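Local coordinates for protein alpha-galacturonidase (PDB 3FEF) that hydrolyses alpha-1,4-linked galacturonides such as di-galacturonate to free galacturonate, using NAD(+) and manganese as cofactors, at residues 241-246 with 289-294; 251-256 with 285-290; 262-267 with 380-385. All coordinates share one frame; numbering follows the deposited sequence.

Contact 1 of 3, residues 241-246 with 289-294; sequences ECWRDS and KFHLTP
A loop-to-loop contact, carried by one indole and one imidazole, joins the segment before helix 253-262 to the one leading into helix 295-314. On one face of the buried Trp-243 indole, CG of Arg-244 sits 3.8 Å above the ring plane, while on the opposite face CA of Lys-289 makes a CH-pi contact, 3.7 Å from the centroid of the six-membered ring. From there the extended Lys-289 chain crosses the indole at about a right angle, so that CD reaches NE1 of Trp-243 at 3.8 Å. The rotation of the Trp-243 side chain is the crowded one, with CG between the backbone N and the carbonyl carbon (chi1 71°). A type I beta turn from Cys-242 to Asp-245 presents this residue, the turn being closed by Asp-245 N to Cys-242 O (2.8 Å) and braced by Cys-242 N bonding OD2 of Asp-245. Trp-243 also offers its carbonyl: NE2 of His-291 donates to Trp-243 O at 2.7 Å, in the imidazole plane and on a carbonyl lone pair, with an N-H...O angle of 156°. That bond fixes the rotation of the imidazole, whose plane is tilted 34° from the indole.

Contact 2 of 3, residues 251-256 with 285-290; sequences AHRVAF and PEVWKF
The guanidinium of Arg-253 stacks on the indole face of Trp-288, nearly parallel to it, a cation-pi pair in the C-terminal domain of this family 4 glycosidase, where the first turn of helix 253-262 meets the loop before helix 295-314. The two planes are only 8° apart. The overlap is off-centre: CZ of Arg-253 stands 4.3 Å from the centroid of the Trp-288 six-membered ring, 28° off its normal, so the cation lies over the CE3-CZ3 side. NH1 of Arg-253 also donates to Val-287 O at 3.0 Å; the acceptor lies close to the guanidinium plane, although the donor stands above the carbonyl plane and the bond is bent (135°). The stack and this bond, together with that of NE to Gly-232 O, fix both the tilt and the rotation of the group. The Arg-253 chain is bent at chi2 and chi3, which folds it back over the ring, with CB against Trp-288 O and CD against CG of Lys-289.

Further out, Trp-288 meets Tyr-281 edge-to-face. His-252 occupies the N-cap position of the helix, and Asp-270 accepts from the backbone N-H groups of Val-254 and Ala-255 in the same first turn. Phe-290 has CB of Pro-285 over one face of its ring. CG2 of Val-254, anti to the carbonyl carbon, crosses obliquely to CE1 of Phe-290 at 4.0 Å. Just before the helix, the N-H of Ala-251 bonds Lys-289 O at 3.2 Å, in the carbonyl plane.

Contact 3 of 3, residues 262-267 with 380-385; sequences YGAIPA and ALPKGV
Tyr-262, the last residue of helix 253-262, and Pro-382, the N-cap residue of helix 383-405, bury the most surface in this apolar contact. With CG anti to the carbonyl carbon (chi1 -65°), the phenol reaches over the first turn of helix 383-405. CG2 of Val-385 lies over one face of the Tyr-262 ring in a CH-pi contact, 3.8 Å from the centroid and 23° off the normal, displaced toward the root of the ring, where CG of Tyr-262 is 3.6 Å away. Farther along, CE1 of Tyr-262 comes within 3.7 Å of CA of Gly-384; a beta carbon on Gly-384 would stand 2.5 Å from CE1 of Tyr-262, too close. CG of Pro-382 touches both Tyr-262 O and CB of Ala-264, the latter at 3.6 Å. The phenol hydroxyl makes a weak hydrogen bond to Gln-413 of the second subunit, placing the ring beside a tetramer interface, while Val-385 also packs on Phe-207 and Trp-209 of strand 207-215. Gly-263 ends the first helix with positive phi. The contact packs the C-terminal end of helix 253-262 on the start of helix 383-405.

In the fold
All three contacts lie within the C-terminal domain of the family 4 fold. Along the chain, 241-246 comes first, then 251-256 at the start of helix 253-262. Segment 262-267 follows, leaving that helix and entering strand 265-266, which pairs antiparallel with strand 207-215. The loop before helix 295-314 then returns, 285-290 closing contact 2 and 289-294 closing contact 1. The loop of contact 2 thus lies within that of contact 1, the two ending on the same part of the chain and sharing Lys-289 and Phe-290. Contact 3 crosses both, closing only at 380-385. It meets contact 2 where Ala-255 O packs on CG of Pro-266 at 3.3 Å, whereas its nearest atoms stay about 12 Å from those of contact 1.

Contact 1 of 3, residues 241-246 with 289-294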
loop_
_atom_site.group_PDB
_atom_site.type_symbol
_atom_site.label_atom_id
_atom_site.label_comp_id
_atom_site.label_asym_id
_atom_site.label_seq_id
_atom_site.Cartn_x
_atom_site.Cartn_y
_atom_site.Cartn_z
ATOM N N GLU A 241 -13.506 -40.453 23.008
ATOM C CA GLU A 241 -12.307 -40.633 22.193
ATOM C C GLU A 241 -11.074 -40.839 23.055
ATOM O O GLU A 241 -11.046 -40.478 24.238
ATOM C CB GLU A 241 -12.057 -39.410 21.319
ATOM C CG GLU A 241 -12.767 -39.397 20.000
ATOM C CD GLU A 241 -11.985 -38.604 18.985
ATOM O OE1 GLU A 241 -10.814 -38.262 19.293
ATOM O OE2 GLU A 241 -12.527 -38.324 17.893
ATOM N N CYS A 242 -10.045 -41.402 22.437
ATOM C CA CYS A 242 -8.746 -41.523 23.069
ATOM C C CYS A 242 -7.695 -41.109 22.053
ATOM O O CYS A 242 -7.737 -41.538 20.906
ATOM C CB CYS A 242 -8.503 -42.963 23.515
ATOM S SG CYS A 242 -6.833 -43.214 24.124
ATOM N N TRP A 243 -6.742 -40.289 22.458
ATOM C CA TRP A 243 -5.780 -39.775 21.484
ATOM C C TRP A 243 -5.018 -40.889 20.738
ATOM O O TRP A 243 -4.477 -40.636 19.668
ATOM C CB TRP A 243 -4.811 -38.778 22.132
ATOM C CG TRP A 243 -3.830 -39.397 23.073
ATOM C CD1 TRP A 243 -4.011 -39.643 24.405
ATOM C CD2 TRP A 243 -2.495 -39.832 22.759
ATOM N NE1 TRP A 243 -2.867 -40.212 24.937
ATOM C CE2 TRP A 243 -1.928 -40.337 23.943
ATOM C CE3 TRP A 243 -1.731 -39.851 21.581
ATOM C CZ2 TRP A 243 -0.625 -40.858 23.988
ATOM C CZ3 TRP A 243 -0.449 -40.361 21.624
ATOM C CH2 TRP A 243 0.096 -40.862 22.821
ATOM N N ARG A 244 -4.986 -42.109 21.294
ATOM C CA ARG A 244 -4.310 -43.241 20.647
ATOM C C ARG A 244 -5.168 -43.944 19.608
ATOM O O ARG A 244 -4.670 -44.795 18.898
ATOM C CB ARG A 244 -3.874 -44.306 21.651
ATOM C CG ARG A 244 -2.896 -43.861 22.697
ATOM C CD ARG A 244 -2.619 -44.994 23.681
ATOM N NE ARG A 244 -2.063 -44.476 24.924
ATOM C CZ ARG A 244 -0.780 -44.182 25.092
ATOM N NH1 ARG A 244 -0.347 -43.698 26.253
ATOM N NH2 ARG A 244 0.072 -44.366 24.094
ATOM N N ASP A 245 -6.450 -43.620 19.531
ATOM C CA ASP A 245 -7.329 -44.332 18.605
ATOM C C ASP A 245 -6.771 -44.369 17.182
ATOM O O ASP A 245 -6.847 -45.393 16.517
ATOM C CB ASP A 245 -8.759 -43.750 18.591
ATOM C CG ASP A 245 -9.456 -43.838 19.946
ATOM O OD1 ASP A 245 -8.999 -44.615 20.819
ATOM O OD2 ASP A 245 -10.468 -43.118 20.136
ATOM N N SER A 246 -6.223 -43.256 16.705
ATOM C CA SER A 246 -5.655 -43.229 15.361
ATOM C C SER A 246 -4.599 -42.147 15.218
ATOM O O SER A 246 -4.445 -41.298 16.095
ATOM C CB SER A 246 -6.744 -42.988 14.334
ATOM O OG SER A 246 -7.048 -41.608 14.281
ATOM N N LYS A 289 1.184 -36.146 22.993
ATOM C CA LYS A 289 -0.114 -36.807 22.788
ATOM C C LYS A 289 -0.745 -36.644 21.401
ATOM O O LYS A 289 -1.950 -36.438 21.274
ATOM C CB LYS A 289 -1.104 -36.438 23.900
ATOM C CG LYS A 289 -0.551 -36.705 25.309
ATOM C CD LYS A 289 -1.682 -36.876 26.319
ATOM C CE LYS A 289 -1.171 -37.354 27.672
ATOM N NZ LYS A 289 -2.284 -38.026 28.412
ATOM N N PHE A 290 0.063 -36.794 20.362
ATOM C CA PHE A 290 -0.462 -36.855 18.996
ATOM C C PHE A 290 0.448 -37.808 18.241
ATOM O O PHE A 290 1.369 -38.346 18.831
ATOM C CB PHE A 290 -0.491 -35.457 18.352
ATOM C CG PHE A 290 0.875 -34.922 18.001
ATOM C CD1 PHE A 290 1.719 -34.452 18.982
ATOM C CD2 PHE A 290 1.309 -34.893 16.673
ATOM C CE1 PHE A 290 2.976 -33.955 18.650
ATOM C CE2 PHE A 290 2.570 -34.414 16.341
ATOM C CZ PHE A 290 3.405 -33.953 17.333
ATOM N N HIS A 291 0.208 -38.026 16.955
ATOM C CA HIS A 291 1.011 -38.977 16.189
ATOM C C HIS A 291 1.624 -38.368 14.935
ATOM O O HIS A 291 1.162 -37.346 14.424
ATOM C CB HIS A 291 0.152 -40.149 15.709
ATOM C CG HIS A 291 -0.715 -40.750 16.765
ATOM N ND1 HIS A 291 -0.350 -41.875 17.471
ATOM C CD2 HIS A 291 -1.949 -40.404 17.214
ATOM C CE1 HIS A 291 -1.316 -42.190 18.320
ATOM N NE2 HIS A 291 -2.302 -41.321 18.177
ATOM N N LEU A 292 2.647 -39.038 14.415
ATOM C CA LEU A 292 3.111 -38.760 13.079
ATOM C C LEU A 292 2.282 -39.662 12.181
ATOM O O LEU A 292 1.703 -40.624 12.651
ATOM C CB LEU A 292 4.587 -39.107 12.954
ATOM C CG LEU A 292 5.535 -38.614 14.043
ATOM C CD1 LEU A 292 6.933 -39.103 13.726
ATOM C CD2 LEU A 292 5.517 -37.079 14.174
ATOM N N THR A 293 2.194 -39.341 10.903
ATOM C CA THR A 293 1.554 -40.226 9.942
ATOM C C THR A 293 2.610 -40.775 8.993
ATOM O O THR A 293 3.044 -40.072 8.080
ATOM C CB THR A 293 0.508 -39.482 9.103
ATOM O OG1 THR A 293 -0.510 -38.963 9.961
ATOM C CG2 THR A 293 -0.127 -40.416 8.061
ATOM N N PRO A 294 3.017 -42.036 9.196
ATOM C CA PRO A 294 4.058 -42.643 8.369
ATOM C C PRO A 294 3.473 -42.998 7.019
ATOM O O PRO A 294 2.263 -43.208 6.916
ATOM C CB PRO A 294 4.420 -43.927 9.138
ATOM C CG PRO A 294 3.349 -44.098 10.243
ATOM C CD PRO A 294 2.305 -43.032 10.026
#

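Contact 2 of 3, residues 251-256 with 285-290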
loop_
_atom_site.group_PDB
_atom_site.type_symbol
_atom_site.label_atom_id
_atom_site.label_comp_id
_atom_site.label_asym_id
_atom_site.label_seq_id
_atom_site.Cartn_x
_atom_site.Cartn_y
_atom_site.Cartn_z
ATOM N N ALA A 251 -4.725 -35.058 22.137
ATOM C CA ALA A 251 -5.331 -34.478 23.321
ATOM C C ALA A 251 -5.102 -32.956 23.365
ATOM O O ALA A 251 -5.159 -32.354 24.426
ATOM C CB ALA A 251 -4.777 -35.149 24.590
ATOM N N HIS A 252 -4.807 -32.351 22.215
ATOM C CA HIS A 252 -4.724 -30.894 22.122
ATOM C C HIS A 252 -3.650 -30.229 22.987
ATOM O O HIS A 252 -3.722 -29.022 23.243
ATOM C CB HIS A 252 -6.082 -30.304 22.455
ATOM C CG HIS A 252 -7.188 -30.940 21.691
ATOM N ND1 HIS A 252 -7.945 -31.974 22.204
ATOM C CD2 HIS A 252 -7.630 -30.737 20.426
ATOM C CE1 HIS A 252 -8.832 -32.351 21.300
ATOM N NE2 HIS A 252 -8.663 -31.617 20.215
ATOM N N ARG A 253 -2.678 -31.010 23.454
ATOM C CA ARG A 253 -1.557 -30.458 24.203
ATOM C C ARG A 253 -0.787 -29.412 23.401
ATOM O O ARG A 253 -0.301 -28.426 23.958
ATOM C CB ARG A 253 -0.608 -31.571 24.657
ATOM C CG ARG A 253 -1.228 -32.465 25.740
ATOM C CD ARG A 253 -0.167 -33.012 26.693
ATOM N NE ARG A 253 0.453 -31.957 27.484
ATOM C CZ ARG A 253 1.768 -31.830 27.616
ATOM N NH1 ARG A 253 2.574 -32.704 27.020
ATOM N NH2 ARG A 253 2.275 -30.856 28.353
ATOM N N VAL A 254 -0.656 -29.638 22.099
ATOM C CA VAL A 254 0.092 -28.707 21.263
ATOM C C VAL A 254 -0.684 -27.391 21.139
ATOM O O VAL A 254 -0.108 -26.309 21.234
ATOM C CB VAL A 254 0.383 -29.280 19.856
ATOM C CG1 VAL A 254 1.116 -28.216 18.996
ATOM C CG2 VAL A 254 1.223 -30.572 19.952
ATOM N N ALA A 255 -1.997 -27.490 20.944
ATOM C CA ALA A 255 -2.837 -26.314 20.871
ATOM C C ALA A 255 -2.822 -25.525 22.179
ATOM O O ALA A 255 -2.800 -24.292 22.160
ATOM C CB ALA A 255 -4.283 -26.694 20.482
ATOM N N PHE A 256 -2.860 -26.220 23.315
ATOM C CA PHE A 256 -2.817 -25.517 24.601
ATOM C C PHE A 256 -1.488 -24.812 24.781
ATOM O O PHE A 256 -1.435 -23.699 25.291
ATOM C CB PHE A 256 -3.081 -26.456 25.789
ATOM C CG PHE A 256 -4.470 -27.019 25.809
ATOM C CD1 PHE A 256 -5.557 -26.227 25.461
ATOM C CD2 PHE A 256 -4.699 -28.333 26.179
ATOM C CE1 PHE A 256 -6.849 -26.743 25.467
ATOM C CE2 PHE A 256 -6.001 -28.854 26.191
ATOM C CZ PHE A 256 -7.069 -28.062 25.836
ATOM N N PRO A 285 6.359 -37.050 20.061
ATOM C CA PRO A 285 4.936 -36.941 19.769
ATOM C C PRO A 285 4.064 -37.624 20.818
ATOM O O PRO A 285 2.954 -37.147 21.092
ATOM C CB PRO A 285 4.789 -37.632 18.399
ATOM C CG PRO A 285 6.008 -38.473 18.246
ATOM C CD PRO A 285 7.097 -37.761 19.002
ATOM N N GLU A 286 4.550 -38.723 21.396
ATOM C CA GLU A 286 3.757 -39.434 22.402
ATOM C C GLU A 286 3.658 -38.637 23.711
ATOM O O GLU A 286 2.621 -38.648 24.362
ATOM C CB GLU A 286 4.242 -40.885 22.625
ATOM C CG GLU A 286 5.707 -41.022 23.010
ATOM C CD GLU A 286 6.646 -40.789 21.833
ATOM O OE1 GLU A 286 7.662 -40.083 22.011
ATOM O OE2 GLU A 286 6.365 -41.304 20.728
ATOM N N VAL A 287 4.707 -37.919 24.091
ATOM C CA VAL A 287 4.582 -37.023 25.246
ATOM C C VAL A 287 3.613 -35.880 24.951
ATOM O O VAL A 287 2.902 -35.420 25.836
ATOM C CB VAL A 287 5.921 -36.404 25.642
ATOM C CG1 VAL A 287 5.699 -35.166 26.543
ATOM C CG2 VAL A 287 6.811 -37.440 26.323
ATOM N N TRP A 288 3.582 -35.420 23.700
ATOM C CA TRP A 288 2.712 -34.315 23.335
ATOM C C TRP A 288 1.340 -34.832 22.925
ATOM O O TRP A 288 0.454 -34.071 22.561
ATOM C CB TRP A 288 3.381 -33.416 22.280
ATOM C CG TRP A 288 4.420 -32.591 22.967
ATOM C CD1 TRP A 288 5.749 -32.862 23.058
ATOM C CD2 TRP A 288 4.196 -31.400 23.739
ATOM N NE1 TRP A 288 6.373 -31.908 23.824
ATOM C CE2 TRP A 288 5.443 -31.000 24.257
ATOM C CE3 TRP A 288 3.062 -30.635 24.039
ATOM C CZ2 TRP A 288 5.597 -29.849 25.055
ATOM C CZ3 TRP A 288 3.213 -29.499 24.827
ATOM C CH2 TRP A 288 4.472 -29.122 25.331
ATOM N N LYS A 289 1.184 -36.146 22.993
ATOM C CA LYS A 289 -0.114 -36.807 22.788
ATOM C C LYS A 289 -0.745 -36.644 21.401
ATOM O O LYS A 289 -1.950 -36.438 21.274
ATOM C CB LYS A 289 -1.104 -36.438 23.900
ATOM C CG LYS A 289 -0.551 -36.705 25.309
ATOM C CD LYS A 289 -1.682 -36.876 26.319
ATOM C CE LYS A 289 -1.171 -37.354 27.672
ATOM N NZ LYS A 289 -2.284 -38.026 28.412
ATOM N N PHE A 290 0.063 -36.794 20.362
ATOM C CA PHE A 290 -0.462 -36.855 18.996
ATOM C C PHE A 290 0.448 -37.808 18.241
ATOM O O PHE A 290 1.369 -38.346 18.831
ATOM C CB PHE A 290 -0.491 -35.457 18.352
ATOM C CG PHE A 290 0.875 -34.922 18.001
ATOM C CD1 PHE A 290 1.719 -34.452 18.982
ATOM C CD2 PHE A 290 1.309 -34.893 16.673
ATOM C CE1 PHE A 290 2.976 -33.955 18.650
ATOM C CE2 PHE A 290 2.570 -34.414 16.341
ATOM C CZ PHE A 290 3.405 -33.953 17.333
#

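Contact 3 of 3, residues 262-267 with 380-385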
loop_
_atom_site.group_PDB
_atom_site.type_symbol
_atom_site.label_atom_id
_atom_site.label_comp_id
_atom_site.label_asym_id
_atom_site.label_seq_id
_atom_site.Cartn_x
_atom_site.Cartn_y
_atom_site.Cartn_z
ATOM N N TYR A 262 0.928 -17.608 22.726
ATOM C CA TYR A 262 0.554 -16.577 21.758
ATOM C C TYR A 262 -0.731 -15.829 22.044
ATOM O O TYR A 262 -0.945 -14.774 21.486
ATOM C CB TYR A 262 0.526 -17.166 20.344
ATOM C CG TYR A 262 1.877 -17.623 19.842
ATOM C CD1 TYR A 262 2.876 -16.692 19.525
ATOM C CD2 TYR A 262 2.158 -18.974 19.670
ATOM C CE1 TYR A 262 4.120 -17.104 19.049
ATOM C CE2 TYR A 262 3.399 -19.402 19.182
ATOM C CZ TYR A 262 4.371 -18.455 18.865
ATOM O OH TYR A 262 5.596 -18.868 18.399
ATOM N N GLY A 263 -1.590 -16.378 22.902
ATOM C CA GLY A 263 -2.836 -15.699 23.267
ATOM C C GLY A 263 -3.968 -15.783 22.243
ATOM O O GLY A 263 -5.007 -15.149 22.410
ATOM N N ALA A 264 -3.770 -16.538 21.165
ATOM C CA ALA A 264 -4.873 -16.818 20.242
ATOM C C ALA A 264 -5.028 -18.325 20.178
ATOM O O ALA A 264 -4.103 -19.037 20.470
ATOM C CB ALA A 264 -4.603 -16.226 18.854
ATOM N N ILE A 265 -6.202 -18.817 19.809
ATOM C CA ILE A 265 -6.438 -20.242 19.788
ATOM C C ILE A 265 -5.976 -20.890 18.476
ATOM O O ILE A 265 -6.515 -20.616 17.430
ATOM C CB ILE A 265 -7.933 -20.542 19.985
ATOM C CG1 ILE A 265 -8.425 -19.981 21.335
ATOM C CG2 ILE A 265 -8.202 -22.046 19.811
ATOM C CD1 ILE A 265 -9.954 -20.121 21.565
ATOM N N PRO A 266 -4.993 -21.792 18.548
ATOM C CA PRO A 266 -4.537 -22.443 17.334
ATOM C C PRO A 266 -5.693 -23.253 16.766
ATOM O O PRO A 266 -6.414 -23.907 17.521
ATOM C CB PRO A 266 -3.415 -23.351 17.824
ATOM C CG PRO A 266 -3.033 -22.805 19.192
ATOM C CD PRO A 266 -4.325 -22.321 19.749
ATOM N N ALA A 267 -5.893 -23.189 15.456
ATOM C CA ALA A 267 -7.125 -23.741 14.870
ATOM C C ALA A 267 -6.876 -24.792 13.798
ATOM O O ALA A 267 -7.460 -24.722 12.725
ATOM C CB ALA A 267 -7.999 -22.596 14.309
ATOM N N ALA A 380 -5.454 -8.795 12.595
ATOM C CA ALA A 380 -4.069 -9.250 12.724
ATOM C C ALA A 380 -3.928 -10.542 13.536
ATOM O O ALA A 380 -4.709 -10.815 14.433
ATOM C CB ALA A 380 -3.195 -8.134 13.398
ATOM N N LEU A 381 -2.883 -11.304 13.241
ATOM C CA LEU A 381 -2.474 -12.433 14.069
ATOM C C LEU A 381 -1.718 -11.909 15.282
ATOM O O LEU A 381 -1.334 -10.752 15.305
ATOM C CB LEU A 381 -1.560 -13.338 13.241
ATOM C CG LEU A 381 -2.263 -14.034 12.046
ATOM C CD1 LEU A 381 -1.261 -14.376 10.933
ATOM C CD2 LEU A 381 -2.992 -15.278 12.522
ATOM N N PRO A 382 -1.511 -12.748 16.308
ATOM C CA PRO A 382 -0.512 -12.351 17.314
ATOM C C PRO A 382 0.830 -12.115 16.620
ATOM O O PRO A 382 1.143 -12.784 15.634
ATOM C CB PRO A 382 -0.395 -13.586 18.206
ATOM C CG PRO A 382 -1.726 -14.272 18.081
ATOM C CD PRO A 382 -2.227 -13.981 16.672
ATOM N N LYS A 383 1.630 -11.203 17.157
ATOM C CA LYS A 383 2.857 -10.787 16.496
ATOM C C LYS A 383 3.822 -11.964 16.238
ATOM O O LYS A 383 4.357 -12.122 15.120
ATOM C CB LYS A 383 3.522 -9.660 17.291
ATOM C CG LYS A 383 4.861 -9.196 16.712
ATOM C CD LYS A 383 4.698 -8.600 15.336
ATOM C CE LYS A 383 3.778 -7.382 15.385
ATOM N NZ LYS A 383 3.404 -6.999 13.985
ATOM N N GLY A 384 4.003 -12.817 17.245
ATOM C CA GLY A 384 4.840 -14.015 17.075
ATOM C C GLY A 384 4.362 -14.920 15.944
ATOM O O GLY A 384 5.156 -15.506 15.205
ATOM N N VAL A 385 3.050 -15.035 15.816
ATOM C CA VAL A 385 2.452 -15.922 14.821
ATOM C C VAL A 385 2.588 -15.294 13.449
ATOM O O VAL A 385 2.823 -15.983 12.468
ATOM C CB VAL A 385 0.965 -16.180 15.153
ATOM C CG1 VAL A 385 0.295 -16.999 14.069
ATOM C CG2 VAL A 385 0.876 -16.897 16.476
#